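Local coordinates for halogenase PltM (Pseudomonas fluorescens, PDB 6BZN), which is a flavin-dependent halogenase that acts on phenolic compounds and can introduce chlorine, bromine or iodine, at residues V127-K132 with R418-G423; A365-D370 with I383-H388; S424-A429 with L462-Y467; Q432-D437 with A449-V454. All blocks are in the same frame, centred on the assembly; numbering follows the deposited sequence.

Contact 1 (V127-K132 with R418-G423)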
loop_
_atom_site.group_PDB
_atom_site.type_symbol
_atom_site.label_atom_id
_atom_site.label_comp_id
_atom_site.label_asym_id
_atom_site.label_seq_id
_atom_site.Cartn_x
_atom_site.Cartn_y
_atom_site.Cartn_z
ATOM N N VAL A 127 -12.674 2.801 -16.184
ATOM C CA VAL A 127 -13.492 2.841 -14.973
ATOM C C VAL A 127 -12.777 3.740 -13.970
ATOM O O VAL A 127 -11.543 3.767 -13.917
ATOM C CB VAL A 127 -13.795 1.448 -14.347
ATOM C CG1 VAL A 127 -14.666 0.612 -15.269
ATOM C CG2 VAL A 127 -12.525 0.679 -13.996
ATOM N N ALA A 128 -13.551 4.485 -13.193
ATOM C CA ALA A 128 -12.981 5.366 -12.181
ATOM C C ALA A 128 -14.027 5.664 -11.116
ATOM O O ALA A 128 -14.828 6.569 -11.286
ATOM C CB ALA A 128 -12.468 6.659 -12.815
ATOM N N PRO A 129 -14.038 4.887 -10.022
ATOM C CA PRO A 129 -14.991 5.187 -8.959
ATOM C C PRO A 129 -14.458 6.311 -8.077
ATOM O O PRO A 129 -13.422 6.136 -7.463
ATOM C CB PRO A 129 -15.102 3.869 -8.192
ATOM C CG PRO A 129 -13.854 3.098 -8.514
ATOM C CD PRO A 129 -13.281 3.643 -9.782
ATOM N N PRO A 130 -15.144 7.468 -8.025
ATOM C CA PRO A 130 -14.556 8.588 -7.296
ATOM C C PRO A 130 -14.697 8.527 -5.778
ATOM O O PRO A 130 -15.609 7.875 -5.247
ATOM C CB PRO A 130 -15.295 9.810 -7.856
ATOM C CG PRO A 130 -16.536 9.305 -8.460
ATOM C CD PRO A 130 -16.410 7.838 -8.696
ATOM N N LEU A 131 -13.789 9.208 -5.098
ATOM C CA LEU A 131 -13.870 9.416 -3.654
ATOM C C LEU A 131 -14.791 10.603 -3.378
ATOM O O LEU A 131 -15.045 11.417 -4.263
ATOM C CB LEU A 131 -12.481 9.732 -3.089
ATOM C CG LEU A 131 -11.368 8.723 -3.390
ATOM C CD1 LEU A 131 -10.016 9.314 -3.038
ATOM C CD2 LEU A 131 -11.614 7.414 -2.655
ATOM N N LYS A 132 -15.263 10.706 -2.148
ATOM C CA LYS A 132 -15.978 11.908 -1.701
ATOM C C LYS A 132 -14.975 12.958 -1.225
ATOM O O LYS A 132 -15.091 14.132 -1.597
ATOM C CB LYS A 132 -16.975 11.571 -0.586
ATOM C CG LYS A 132 -18.256 12.402 -0.621
ATOM C CD LYS A 132 -19.223 11.914 -1.694
ATOM C CE LYS A 132 -20.583 12.590 -1.573
ATOM N NZ LYS A 132 -21.619 11.952 -2.435
ATOM N N ARG A 418 -15.336 -4.267 -9.520
ATOM C CA ARG A 418 -16.403 -4.153 -8.524
ATOM C C ARG A 418 -16.230 -5.095 -7.343
ATOM O O ARG A 418 -16.745 -4.814 -6.275
ATOM C CB ARG A 418 -17.776 -4.379 -9.181
ATOM C CG ARG A 418 -18.101 -3.328 -10.232
ATOM C CD ARG A 418 -18.643 -3.926 -11.526
ATOM N NE ARG A 418 -18.605 -2.911 -12.574
ATOM C CZ ARG A 418 -19.477 -1.911 -12.720
ATOM N NH1 ARG A 418 -20.546 -1.794 -11.923
ATOM N NH2 ARG A 418 -19.284 -1.014 -13.675
ATOM N N VAL A 419 -15.514 -6.204 -7.534
ATOM C CA VAL A 419 -15.167 -7.116 -6.428
ATOM C C VAL A 419 -14.190 -6.412 -5.470
ATOM O O VAL A 419 -14.434 -6.332 -4.259
ATOM C CB VAL A 419 -14.605 -8.457 -6.959
ATOM C CG1 VAL A 419 -14.130 -9.366 -5.829
ATOM C CG2 VAL A 419 -15.658 -9.175 -7.794
ATOM N N TRP A 420 -13.126 -5.844 -6.017
ATOM C CA TRP A 420 -12.214 -5.001 -5.230
ATOM C C TRP A 420 -12.952 -3.817 -4.583
ATOM O O TRP A 420 -12.822 -3.567 -3.382
ATOM C CB TRP A 420 -11.068 -4.470 -6.100
ATOM C CG TRP A 420 -10.395 -3.276 -5.487
ATOM C CD1 TRP A 420 -9.526 -3.276 -4.434
ATOM C CD2 TRP A 420 -10.565 -1.916 -5.865
ATOM N NE1 TRP A 420 -9.149 -1.992 -4.132
ATOM C CE2 TRP A 420 -9.773 -1.137 -4.996
ATOM C CE3 TRP A 420 -11.319 -1.268 -6.864
ATOM C CZ2 TRP A 420 -9.706 0.254 -5.089
ATOM C CZ3 TRP A 420 -11.247 0.106 -6.962
ATOM C CH2 TRP A 420 -10.453 0.858 -6.074
ATOM N N LEU A 421 -13.716 -3.078 -5.385
ATOM C CA LEU A 421 -14.322 -1.845 -4.892
ATOM C C LEU A 421 -15.270 -2.089 -3.731
ATOM O O LEU A 421 -15.188 -1.404 -2.738
ATOM C CB LEU A 421 -15.049 -1.106 -6.008
ATOM C CG LEU A 421 -15.598 0.274 -5.641
ATOM C CD1 LEU A 421 -14.478 1.265 -5.400
ATOM C CD2 LEU A 421 -16.513 0.785 -6.742
ATOM N N SER A 422 -16.181 -3.053 -3.876
ATOM C CA SER A 422 -17.146 -3.356 -2.834
ATOM C C SER A 422 -16.466 -3.765 -1.527
ATOM O O SER A 422 -16.897 -3.344 -0.452
ATOM C CB SER A 422 -18.161 -4.423 -3.286
ATOM O OG SER A 422 -17.557 -5.667 -3.654
ATOM N N GLY A 423 -15.400 -4.546 -1.621
ATOM C CA GLY A 423 -14.638 -4.939 -0.449
ATOM C C GLY A 423 -13.930 -3.785 0.220
ATOM O O GLY A 423 -14.042 -3.594 1.435
#

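Contact 2 (A365-D370 with I383-H388)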
loop_
_atom_site.group_PDB
_atom_site.type_symbol
_atom_site.label_atom_id
_atom_site.label_comp_id
_atom_site.label_asym_id
_atom_site.label_seq_id
_atom_site.Cartn_x
_atom_site.Cartn_y
_atom_site.Cartn_z
ATOM N N ALA A 365 1.597 -1.790 18.462
ATOM C CA ALA A 365 2.121 -0.824 19.437
ATOM C C ALA A 365 1.525 -1.007 20.845
ATOM O O ALA A 365 2.278 -1.018 21.811
ATOM C CB ALA A 365 1.973 0.614 18.947
ATOM N N PRO A 366 0.194 -1.215 20.960
ATOM C CA PRO A 366 -0.380 -1.466 22.289
ATOM C C PRO A 366 0.167 -2.718 22.946
ATOM O O PRO A 366 0.323 -2.740 24.171
ATOM C CB PRO A 366 -1.879 -1.623 22.004
ATOM C CG PRO A 366 -2.089 -0.845 20.761
ATOM C CD PRO A 366 -0.867 -1.135 19.942
ATOM N N LYS A 367 0.494 -3.733 22.141
ATOM C CA LYS A 367 1.044 -4.977 22.667
ATOM C C LYS A 367 2.480 -4.802 23.134
ATOM O O LYS A 367 2.887 -5.400 24.117
ATOM C CB LYS A 367 0.932 -6.089 21.627
ATOM C CG LYS A 367 -0.509 -6.345 21.209
ATOM C CD LYS A 367 -0.600 -7.405 20.138
ATOM C CE LYS A 367 -2.020 -7.547 19.597
ATOM N NZ LYS A 367 -2.939 -8.053 20.652
ATOM N N VAL A 368 3.261 -4.002 22.415
ATOM C CA VAL A 368 4.641 -3.722 22.831
ATOM C C VAL A 368 4.624 -2.935 24.148
ATOM O O VAL A 368 5.426 -3.207 25.048
ATOM C CB VAL A 368 5.421 -2.990 21.708
ATOM C CG1 VAL A 368 6.783 -2.497 22.191
ATOM C CG2 VAL A 368 5.605 -3.933 20.531
ATOM N N LEU A 369 3.705 -1.976 24.258
ATOM C CA LEU A 369 3.543 -1.212 25.490
ATOM C C LEU A 369 3.158 -2.105 26.672
ATOM O O LEU A 369 3.723 -1.956 27.763
ATOM C CB LEU A 369 2.491 -0.119 25.339
ATOM C CG LEU A 369 2.803 1.037 24.395
ATOM C CD1 LEU A 369 1.597 1.966 24.390
ATOM C CD2 LEU A 369 4.055 1.780 24.803
ATOM N N ASP A 370 2.211 -3.017 26.453
ATOM C CA ASP A 370 1.823 -3.974 27.508
ATOM C C ASP A 370 3.026 -4.849 27.914
ATOM O O ASP A 370 3.279 -5.046 29.099
ATOM C CB ASP A 370 0.636 -4.848 27.073
ATOM C CG ASP A 370 0.377 -6.015 28.030
ATOM O OD1 ASP A 370 0.931 -7.119 27.789
ATOM O OD2 ASP A 370 -0.347 -5.825 29.042
ATOM N N ILE A 383 0.764 -12.786 18.660
ATOM C CA ILE A 383 0.273 -13.708 17.636
ATOM C C ILE A 383 -0.762 -13.071 16.707
ATOM O O ILE A 383 -0.788 -13.367 15.525
ATOM C CB ILE A 383 -0.256 -15.034 18.253
ATOM C CG1 ILE A 383 -0.390 -16.121 17.190
ATOM C CG2 ILE A 383 -1.568 -14.835 18.999
ATOM C CD1 ILE A 383 0.929 -16.635 16.658
ATOM N N GLU A 384 -1.588 -12.174 17.226
ATOM C CA GLU A 384 -2.591 -11.523 16.392
ATOM C C GLU A 384 -1.977 -10.509 15.418
ATOM O O GLU A 384 -2.586 -10.194 14.391
ATOM C CB GLU A 384 -3.684 -10.884 17.247
ATOM C CG GLU A 384 -4.488 -11.899 18.065
ATOM C CD GLU A 384 -5.276 -12.906 17.229
ATOM O OE1 GLU A 384 -5.737 -12.554 16.122
ATOM O OE2 GLU A 384 -5.456 -14.061 17.696
ATOM N N VAL A 385 -0.789 -10.002 15.734
ATOM C CA VAL A 385 -0.046 -9.170 14.789
ATOM C C VAL A 385 0.359 -10.033 13.577
ATOM O O VAL A 385 0.178 -9.632 12.413
ATOM C CB VAL A 385 1.172 -8.489 15.454
ATOM C CG1 VAL A 385 1.991 -7.704 14.449
ATOM C CG2 VAL A 385 0.699 -7.551 16.557
ATOM N N GLU A 386 0.884 -11.221 13.846
ATOM C CA GLU A 386 1.229 -12.154 12.777
ATOM C C GLU A 386 0.019 -12.599 11.960
ATOM O O GLU A 386 0.081 -12.665 10.739
ATOM C CB GLU A 386 1.908 -13.387 13.366
ATOM C CG GLU A 386 2.372 -14.385 12.329
ATOM C CD GLU A 386 3.217 -15.469 12.945
ATOM O OE1 GLU A 386 2.680 -16.557 13.222
ATOM O OE2 GLU A 386 4.412 -15.218 13.202
ATOM N N ARG A 387 -1.060 -12.951 12.651
ATOM C CA ARG A 387 -2.275 -13.383 11.983
ATOM C C ARG A 387 -2.787 -12.312 11.020
ATOM O O ARG A 387 -3.063 -12.611 9.868
ATOM C CB ARG A 387 -3.346 -13.769 13.002
ATOM C CG ARG A 387 -4.688 -14.129 12.383
ATOM C CD ARG A 387 -5.616 -14.716 13.433
ATOM N NE ARG A 387 -6.994 -14.844 12.948
ATOM C CZ ARG A 387 -8.087 -14.341 13.530
ATOM N NH1 ARG A 387 -8.033 -13.644 14.661
ATOM N NH2 ARG A 387 -9.280 -14.554 12.967
ATOM N N HIS A 388 -2.902 -11.071 11.487
ATOM C CA HIS A 388 -3.250 -9.970 10.592
ATOM C C HIS A 388 -2.285 -9.869 9.389
ATOM O O HIS A 388 -2.726 -9.859 8.243
ATOM C CB HIS A 388 -3.298 -8.627 11.320
ATOM C CG HIS A 388 -3.284 -7.472 10.377
ATOM N ND1 HIS A 388 -2.169 -6.686 10.180
ATOM C CD2 HIS A 388 -4.202 -7.060 9.475
ATOM C CE1 HIS A 388 -2.427 -5.795 9.242
ATOM N NE2 HIS A 388 -3.651 -6.010 8.791
HETATM O O HOH W 1 -1.759 -11.021 19.910
#

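Contact 3 (S424-A429 with L462-Y467)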
loop_
_atom_site.group_PDB
_atom_site.type_symbol
_atom_site.label_atom_id
_atom_site.label_comp_id
_atom_site.label_asym_id
_atom_site.label_seq_id
_atom_site.Cartn_x
_atom_site.Cartn_y
_atom_site.Cartn_z
ATOM N N SER A 424 -13.205 -3.006 -0.578
ATOM C CA SER A 424 -12.542 -1.815 -0.069
ATOM C C SER A 424 -13.531 -0.845 0.587
ATOM O O SER A 424 -13.253 -0.283 1.645
ATOM C CB SER A 424 -11.780 -1.109 -1.189
ATOM O OG SER A 424 -11.223 0.100 -0.706
ATOM N N ASN A 425 -14.677 -0.629 -0.057
ATOM C CA ASN A 425 -15.710 0.256 0.499
ATOM C C ASN A 425 -16.204 -0.231 1.868
ATOM O O ASN A 425 -16.386 0.583 2.768
ATOM C CB ASN A 425 -16.915 0.382 -0.445
ATOM C CG ASN A 425 -16.596 1.102 -1.750
ATOM O OD1 ASN A 425 -15.577 1.803 -1.898
ATOM N ND2 ASN A 425 -17.488 0.963 -2.700
ATOM N N LEU A 426 -16.395 -1.548 2.022
ATOM C CA LEU A 426 -16.794 -2.135 3.310
ATOM C C LEU A 426 -15.704 -1.965 4.383
ATOM O O LEU A 426 -16.003 -1.555 5.495
ATOM C CB LEU A 426 -17.205 -3.605 3.165
ATOM C CG LEU A 426 -18.626 -3.844 2.611
ATOM C CD1 LEU A 426 -18.812 -5.281 2.182
ATOM C CD2 LEU A 426 -19.707 -3.482 3.619
ATOM N N GLY A 427 -14.449 -2.222 4.031
ATOM C CA GLY A 427 -13.342 -2.066 4.984
ATOM C C GLY A 427 -13.159 -0.630 5.435
ATOM O O GLY A 427 -12.967 -0.358 6.626
ATOM N N SER A 428 -13.230 0.286 4.481
ATOM C CA SER A 428 -13.153 1.713 4.774
ATOM C C SER A 428 -14.266 2.158 5.724
ATOM O O SER A 428 -14.018 2.860 6.691
ATOM C CB SER A 428 -13.198 2.520 3.486
ATOM O OG SER A 428 -12.119 2.125 2.648
ATOM N N ALA A 429 -15.497 1.730 5.439
ATOM C CA ALA A 429 -16.624 2.043 6.316
ATOM C C ALA A 429 -16.404 1.481 7.717
ATOM O O ALA A 429 -16.704 2.167 8.704
ATOM C CB ALA A 429 -17.937 1.530 5.727
ATOM N N LEU A 462 -12.669 -6.608 6.327
ATOM C CA LEU A 462 -12.390 -6.827 7.752
ATOM C C LEU A 462 -13.393 -7.717 8.489
ATOM O O LEU A 462 -12.976 -8.567 9.273
ATOM C CB LEU A 462 -12.210 -5.533 8.550
ATOM C CG LEU A 462 -10.951 -4.699 8.262
ATOM C CD1 LEU A 462 -11.245 -3.599 7.255
ATOM C CD2 LEU A 462 -10.431 -4.071 9.550
ATOM N N ASP A 463 -14.692 -7.510 8.277
ATOM C CA ASP A 463 -15.699 -8.155 9.120
ATOM C C ASP A 463 -17.005 -8.614 8.443
ATOM O O ASP A 463 -17.955 -8.959 9.152
ATOM C CB ASP A 463 -16.025 -7.222 10.282
ATOM C CG ASP A 463 -16.627 -7.955 11.483
ATOM O OD1 ASP A 463 -16.125 -9.023 11.884
ATOM O OD2 ASP A 463 -17.628 -7.468 12.016
ATOM N N SER A 464 -17.059 -8.670 7.111
ATOM C CA SER A 464 -18.305 -9.043 6.402
ATOM C C SER A 464 -18.261 -10.472 5.842
ATOM O O SER A 464 -17.591 -10.710 4.841
ATOM C CB SER A 464 -18.559 -8.077 5.248
ATOM O OG SER A 464 -19.618 -8.549 4.417
ATOM N N PRO A 465 -18.984 -11.430 6.464
ATOM C CA PRO A 465 -18.944 -12.774 5.871
ATOM C C PRO A 465 -19.486 -12.829 4.429
ATOM O O PRO A 465 -18.972 -13.583 3.605
ATOM C CB PRO A 465 -19.799 -13.623 6.822
ATOM C CG PRO A 465 -19.879 -12.849 8.089
ATOM C CD PRO A 465 -19.742 -11.401 7.731
ATOM N N ALA A 466 -20.498 -12.029 4.117
ATOM C CA ALA A 466 -21.036 -11.992 2.761
ATOM C C ALA A 466 -19.990 -11.499 1.756
ATOM O O ALA A 466 -19.806 -12.114 0.692
ATOM C CB ALA A 466 -22.290 -11.134 2.689
ATOM N N TYR A 467 -19.283 -10.421 2.092
ATOM C CA TYR A 467 -18.247 -9.934 1.178
ATOM C C TYR A 467 -17.148 -10.981 0.990
ATOM O O TYR A 467 -16.722 -11.239 -0.133
ATOM C CB TYR A 467 -17.599 -8.589 1.588
ATOM C CG TYR A 467 -16.512 -8.313 0.595
ATOM C CD1 TYR A 467 -16.829 -7.917 -0.699
ATOM C CD2 TYR A 467 -15.186 -8.636 0.871
ATOM C CE1 TYR A 467 -15.849 -7.764 -1.665
ATOM C CE2 TYR A 467 -14.198 -8.498 -0.094
ATOM C CZ TYR A 467 -14.532 -8.051 -1.355
ATOM O OH TYR A 467 -13.576 -7.895 -2.329
#

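Contact 4 (Q432-D437 with A449-V454)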
loop_
_atom_site.group_PDB
_atom_site.type_symbol
_atom_site.label_atom_id
_atom_site.label_comp_id
_atom_site.label_asym_id
_atom_site.label_seq_id
_atom_site.Cartn_x
_atom_site.Cartn_y
_atom_site.Cartn_z
ATOM N N GLN A 432 -13.856 3.650 9.454
ATOM C CA GLN A 432 -14.477 4.944 9.750
ATOM C C GLN A 432 -15.302 4.885 11.041
ATOM O O GLN A 432 -15.257 5.808 11.846
ATOM C CB GLN A 432 -15.370 5.369 8.581
ATOM C CG GLN A 432 -16.017 6.734 8.740
ATOM C CD GLN A 432 -16.677 7.201 7.463
ATOM O OE1 GLN A 432 -17.175 6.392 6.674
ATOM N NE2 GLN A 432 -16.673 8.511 7.237
ATOM N N LYS A 433 -16.046 3.799 11.216
ATOM C CA LYS A 433 -16.852 3.549 12.425
ATOM C C LYS A 433 -15.992 3.391 13.686
ATOM O O LYS A 433 -16.305 3.997 14.731
ATOM C CB LYS A 433 -17.743 2.313 12.188
ATOM C CG LYS A 433 -18.549 1.804 13.380
ATOM C CD LYS A 433 -19.523 0.697 12.947
ATOM C CE LYS A 433 -20.515 0.298 14.037
ATOM N NZ LYS A 433 -19.877 -0.020 15.348
ATOM N N LEU A 434 -14.911 2.611 13.586
ATOM C CA LEU A 434 -13.939 2.469 14.689
ATOM C C LEU A 434 -13.391 3.820 15.136
ATOM O O LEU A 434 -13.266 4.079 16.339
ATOM C CB LEU A 434 -12.771 1.552 14.294
ATOM C CG LEU A 434 -12.996 0.054 14.116
ATOM C CD1 LEU A 434 -11.742 -0.632 13.584
ATOM C CD2 LEU A 434 -13.419 -0.568 15.434
ATOM N N LEU A 435 -13.062 4.671 14.167
ATOM C CA LEU A 435 -12.539 6.001 14.443
ATOM C C LEU A 435 -13.594 6.868 15.134
ATOM O O LEU A 435 -13.295 7.520 16.130
ATOM C CB LEU A 435 -12.078 6.686 13.153
ATOM C CG LEU A 435 -11.506 8.098 13.257
ATOM C CD1 LEU A 435 -10.228 8.142 14.084
ATOM C CD2 LEU A 435 -11.248 8.632 11.864
ATOM N N HIS A 436 -14.808 6.880 14.590
ATOM C CA HIS A 436 -15.911 7.599 15.221
ATOM C C HIS A 436 -16.103 7.199 16.689
ATOM O O HIS A 436 -16.183 8.075 17.549
ATOM C CB HIS A 436 -17.224 7.416 14.474
ATOM C CG HIS A 436 -18.303 8.332 14.957
ATOM N ND1 HIS A 436 -19.251 7.945 15.878
ATOM C CD2 HIS A 436 -18.546 9.638 14.693
ATOM C CE1 HIS A 436 -20.054 8.962 16.135
ATOM N NE2 HIS A 436 -19.647 10.002 15.428
ATOM N N ASP A 437 -16.129 5.897 16.969
ATOM C CA ASP A 437 -16.280 5.397 18.348
ATOM C C ASP A 437 -15.118 5.827 19.244
ATOM O O ASP A 437 -15.335 6.262 20.385
ATOM C CB ASP A 437 -16.438 3.864 18.380
ATOM C CG ASP A 437 -17.733 3.387 17.730
ATOM O OD1 ASP A 437 -18.658 4.200 17.538
ATOM O OD2 ASP A 437 -17.835 2.191 17.396
ATOM N N ALA A 449 -9.523 -3.767 21.172
ATOM C CA ALA A 449 -10.243 -5.039 21.223
ATOM C C ALA A 449 -11.202 -5.176 20.036
ATOM O O ALA A 449 -11.305 -6.252 19.454
ATOM C CB ALA A 449 -10.976 -5.192 22.552
ATOM N N ALA A 450 -11.844 -4.081 19.633
ATOM C CA ALA A 450 -12.740 -4.107 18.477
ATOM C C ALA A 450 -11.998 -4.427 17.165
ATOM O O ALA A 450 -12.470 -5.225 16.348
ATOM C CB ALA A 450 -13.487 -2.796 18.357
ATOM N N LEU A 451 -10.824 -3.826 16.977
ATOM C CA LEU A 451 -10.001 -4.137 15.803
ATOM C C LEU A 451 -9.538 -5.597 15.836
ATOM O O LEU A 451 -9.535 -6.285 14.804
ATOM C CB LEU A 451 -8.802 -3.184 15.712
ATOM C CG LEU A 451 -7.857 -3.337 14.516
ATOM C CD1 LEU A 451 -8.592 -3.202 13.193
ATOM C CD2 LEU A 451 -6.766 -2.285 14.609
ATOM N N GLU A 452 -9.163 -6.092 17.011
ATOM C CA GLU A 452 -8.697 -7.467 17.105
ATOM C C GLU A 452 -9.830 -8.482 16.927
ATOM O O GLU A 452 -9.601 -9.576 16.445
ATOM C CB GLU A 452 -7.983 -7.705 18.419
ATOM C CG GLU A 452 -7.290 -9.050 18.477
ATOM C CD GLU A 452 -6.186 -9.083 19.500
ATOM O OE1 GLU A 452 -5.114 -8.487 19.244
ATOM O OE2 GLU A 452 -6.376 -9.733 20.544
ATOM N N ALA A 453 -11.047 -8.104 17.289
ATOM C CA ALA A 453 -12.189 -9.024 17.208
ATOM C C ALA A 453 -12.806 -9.161 15.810
ATOM O O ALA A 453 -13.754 -9.932 15.632
ATOM C CB ALA A 453 -13.252 -8.607 18.213
ATOM N N VAL A 454 -12.284 -8.463 14.799
ATOM C CA VAL A 454 -12.869 -8.581 13.464
ATOM C C VAL A 454 -12.777 -10.034 12.990
ATOM O O VAL A 454 -11.811 -10.740 13.299
ATOM C CB VAL A 454 -12.210 -7.645 12.422
ATOM C CG1 VAL A 454 -12.344 -6.184 12.845
ATOM C CG2 VAL A 454 -10.760 -8.049 12.162
#

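Contact 1 (V127-K132 with R418-G423)
P129 lies across the forked end of L421, and the pair makes up most of this contact. Two ring carbons of the proline meet both methyls of the leucine: P129 CB is 3.7 Å from L421 CD2, and P129 CG is the same 3.7 Å from L421 CD1. The second pairings, CB to CD1 and CG to CD2, are scarcely longer, so CB and CG of the ring together fit against the whole fork instead of a single methyl. L421 reaches out because its CG stands anti to the backbone N (chi1 -174°), which carries both methyls away from helix 410-441 and toward P129, at the break in strand 126-131. A proline suits this buried place, since it offers a compact apolar ring and brings no N-H that would need an acceptor. W420 adds a lighter touch from the same turn of helix: P129 CG approaches the edge of its indole, near the ring plane, 4.3 Å from CZ3. The indole also stacks with F350, and its side chain lies about 8 Å from that of S351, a residue that binds FAD in another structure of this protein. Were L421 cut back to an alanine, both methyls would go, a gap would probably open beside P129 CB and CG, and of the helix segment only the W420 edge would still touch the ring. Nothing polar crosses between 127-132 and 418-423; S422 OG instead turns back to R418 O at 2.9 Å, in the carbonyl plane. The join thus depends on shape and exclusion of water, with no directional bond to fix its register.

Contact 2 (A365-D370 with I383-H388)
E384 meets K367 through its aliphatic root: K367 CE comes within 4.4 Å of E384 CB, while the carboxylate leads away from the contact. E384 sits in the first turn of helix 383-406, where a backbone N-H has no preceding turn to bond to, and a water accepts from E384 N at 2.9 Å. The same water takes a weak bond from K367 NZ, 3.3 Å away, and so spans the two helices. The main partner of this ammonium, however, is the carboxylate of E452, with which it forms a salt bridge. V385 follows and provides the apolar half of the contact. Its CG2 branch lies 3.8 Å from K367 CD, and the lysine passes alongside with its methylenes nearly straight as far as CE, turning only at the last bond (chi4 -66°) to present NZ to its polar partners. A lysine suits such a place, for its stem can pack like an apolar chain while its charge remains at the margin. One turn on, R387 holds the carboxylate of E384: NH1 bonds to E384 OE1 at 2.9 Å, on the syn side and nearly in the guanidinium plane, with an N-H...O angle of 160°. This bridge keeps the acid turned along its own helix. V385 also rests on S360 and L364, one to two turns earlier in helix 352-374, so the two helices touch beyond these residues. The other flank of helix 352-374, at A365 and L369, packs on helices 33-44 and 68-81.

Contact 3 (S424-A429 with L462-Y467)
L426 and L462 carry the apolar packing, each through one methyl. L426 CD1 settles 3.6 Å from Y467 CB, at the root of the tyrosine and oblique to its ring, and it also lies 4.0 Å from S464 OG. L462 CD1 comes still nearer to the helix, 3.5 Å from G427 CA. Glycine suits that point, because a CB there would probably crowd the leucine methyl. The polar bonds stay within each segment. S464 is the N-cap of helix 465-483: its OG, anti to the backbone N (chi1 170°), accepts from Y467 N at 3.0 Å with an N-H...O angle of 164°. P465, next in line, lacks an N-H and fits a first turn where none need be satisfied. Without its hydroxyl, as with an alanine here, position 464 is likely to leave Y467 N without its capping acceptor and the helix start less firmly set beside L426. Across in 424-429, S428 OG returns to S424 O at 2.8 Å, above the carbonyl plane. Helix 465-483 begins against the middle of helix 410-441, where Y467 OH bonds to V419 O, about two turns before L426, while S424 and S428 face helix 68-81.

Contact 4 (Q432-D437 with A449-V454)
A453 N reaches two carbonyls near the close of helix 444-452: A449 O at 2.9 Å and, more weakly, A450 O at 3.3 Å. These bonds lie in the turn that carries A450 and L451, the two residues that meet L434. The contact itself is wholly apolar and centres on the single side chain of L434, whose two methyls take different partners. CD2 meets the CB of A450 at 3.7 Å, and CD1 faces L451 CD1 at 4.1 Å. With CG beside its own backbone N (chi1 -70°) and the chain then extended, L434 projects toward the facing helix and divides its fork between the two neighbours. The leucine side chains cross at about a right angle, so they meet at methyl ends and not along their lengths. Alanine is apt at 450, since its small CB lets the leucine methyl come close to the backbone. L451 adds bulk beside it and also rests on E359 and R363 of helix 352-374. On the solvent side, K433 and D437 stand one turn apart on helix 410-441, and K433 NZ lies 3.6 Å from D437 OD2 in a long salt bridge. L435, by contrast, is buried against F72 and L76 of helix 68-81. Helices 410-441 and 444-452 follow each other directly and run in roughly opposite senses, joined by a short turn: a helical hairpin closed by leucine and alanine.

How the contacts relate
Three of the four contacts hold helix 410-441: contact 1 ties it to a sheet-edge strand, contact 3 to the start of helix 465-483, and contact 4 to helix 444-452. All three are buried, and apolar groups do the packing across them. Contact 2, only partly buried, joins helices 352-374 and 383-406 with a lysine stem and a weakly bridging water, a more polar chemistry suited to its place nearer the surface. Contacts 1 and 3 touch through Y467, and contact 4 is nested inside the loop that contact 3 closes. Contacts 2 and 4 meet where K367 NZ and E452 OE1 lie 2.6 Å apart. Contact 1 lies nearest the FAD-binding residues.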